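Side-chain contact in ABC transporter, substrate binding protein (Mannopine) (Agrobacterium fabrum, PDB 5L9S), which serves as the periplasmic substrate-binding protein of an ABC transporter, probably for the opine mannopine: residues A8-G11 with G12-K16. Sequence-based numbering, arbitrary orientation.
Sequences ATTG and GTYEK
Glu15, in the first turn of helix 12-30, reaches back over the turn that leads out of strand 4-9. Its CB lies 3.6 Å from Thr9 OG1 and equally close to the carbonyl carbon of Gly11. With CG anti to the backbone N (chi1 -172°), CG also lies 3.6 Å from Thr9 OG1; the chain then runs on extended and carries the carboxylate past the hydroxyl. At the tip, Glu15 OE1 comes to 3.0 Å from Thr9 OG1, with the two side chains crossing nearly at right angles. Glu15 CD sits 3.8 Å from Gly11 CA, so the carboxylate rests against a residue without a side chain. OE2 forms a salt bridge with Arg19, one turn further along the helix.

Thr9 OG1 accepts a hydrogen bond from Gly11 N at 3.2 Å, closing an ST turn. Gly11 O in turn receives Glu15 N at 3.3 Å. That bond is nearly straight at the hydrogen (167°), but the donor stands well above the carbonyl plane.

Tyr14 leaves the same helical turn toward Thr10. Thr10 OG1 meets the ring at its edge, in plane, 3.3 Å from Tyr14 CD2. The phenol oxygen continues to a hydrogen bond with Asp236 of strand 224-240, and the Tyr14 side chain also touches Leu63 of strand 61-65.

Gly11 and Gly12 both have positive phi, which suits glycine and lets the chain turn sharply from strand to helix. This is the strand-to-helix junction of the beta-alpha-beta unit formed by strand 4-9, helix 12-30 and strand 33-38, in a periplasmic binding protein fold.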
loop_
_atom_site.group_PDB
_atom_site.type_symbol
_atom_site.label_atom_id
_atom_site.label_comp_id
_atom_site.label_asym_id
_atom_site.label_seq_id
_atom_site.Cartn_x
_atom_site.Cartn_y
_atom_site.Cartn_z
ATOM N N ALA A 8 14.570 0.821 -10.758
ATOM C CA ALA A 8 13.459 0.266 -11.531
ATOM C C ALA A 8 12.119 0.563 -10.848
ATOM O O ALA A 8 11.986 0.407 -9.632
ATOM C CB ALA A 8 13.637 -1.220 -11.737
ATOM N N THR A 9 11.140 1.024 -11.647
ATOM C CA THR A 9 9.776 1.368 -11.218
ATOM C C THR A 9 8.799 0.725 -12.222
ATOM O O THR A 9 9.252 0.137 -13.218
ATOM C CB THR A 9 9.581 2.921 -11.147
ATOM O OG1 THR A 9 9.556 3.489 -12.458
ATOM C CG2 THR A 9 10.622 3.631 -10.289
ATOM N N THR A 10 7.469 0.867 -11.985
ATOM C CA THR A 10 6.429 0.369 -12.899
ATOM C C THR A 10 6.292 1.297 -14.114
ATOM O O THR A 10 5.621 0.932 -15.086
ATOM C CB THR A 10 5.091 0.142 -12.208
ATOM O OG1 THR A 10 4.671 1.362 -11.579
ATOM C CG2 THR A 10 5.117 -1.018 -11.239
ATOM N N GLY A 11 6.966 2.452 -14.063
ATOM C CA GLY A 11 6.970 3.451 -15.126
ATOM C C GLY A 11 5.776 4.376 -15.068
ATOM O O GLY A 11 5.142 4.524 -14.016
ATOM N N GLY A 12 5.491 5.004 -16.204
ATOM C CA GLY A 12 4.360 5.906 -16.393
ATOM C C GLY A 12 4.228 7.075 -15.442
ATOM O O GLY A 12 5.170 7.842 -15.243
ATOM N N THR A 13 3.017 7.228 -14.888
ATOM C CA THR A 13 2.589 8.294 -13.970
ATOM C C THR A 13 3.367 8.256 -12.658
ATOM O O THR A 13 3.735 9.311 -12.136
ATOM C CB THR A 13 1.059 8.216 -13.792
ATOM O OG1 THR A 13 0.475 8.862 -14.920
ATOM C CG2 THR A 13 0.564 8.878 -12.515
ATOM N N TYR A 14 3.615 7.034 -12.154
ATOM C CA TYR A 14 4.347 6.740 -10.936
ATOM C C TYR A 14 5.788 7.255 -11.068
ATOM O O TYR A 14 6.238 8.033 -10.223
ATOM C CB TYR A 14 4.293 5.221 -10.685
ATOM C CG TYR A 14 4.630 4.740 -9.283
ATOM C CD1 TYR A 14 4.783 5.635 -8.227
ATOM C CD2 TYR A 14 4.797 3.387 -9.014
ATOM C CE1 TYR A 14 5.116 5.196 -6.944
ATOM C CE2 TYR A 14 5.130 2.932 -7.735
ATOM C CZ TYR A 14 5.283 3.838 -6.701
ATOM O OH TYR A 14 5.600 3.360 -5.451
ATOM N N GLU A 15 6.471 6.888 -12.162
ATOM C CA GLU A 15 7.837 7.299 -12.478
ATOM C C GLU A 15 7.959 8.813 -12.656
ATOM O O GLU A 15 8.929 9.408 -12.186
ATOM C CB GLU A 15 8.272 6.584 -13.736
ATOM C CG GLU A 15 9.725 6.715 -14.136
ATOM C CD GLU A 15 10.005 5.778 -15.291
ATOM O OE1 GLU A 15 10.462 4.638 -15.034
ATOM O OE2 GLU A 15 9.632 6.127 -16.434
ATOM N N LYS A 16 6.975 9.430 -13.324
ATOM C CA LYS A 16 6.917 10.872 -13.589
ATOM C C LYS A 16 6.861 11.659 -12.303
ATOM O O LYS A 16 7.609 12.630 -12.165
ATOM C CB LYS A 16 5.705 11.177 -14.470
ATOM C CG LYS A 16 5.762 12.491 -15.237
ATOM C CD LYS A 16 4.434 12.751 -15.967
ATOM C CE LYS A 16 4.369 12.233 -17.403
ATOM N NZ LYS A 16 4.245 10.745 -17.476
#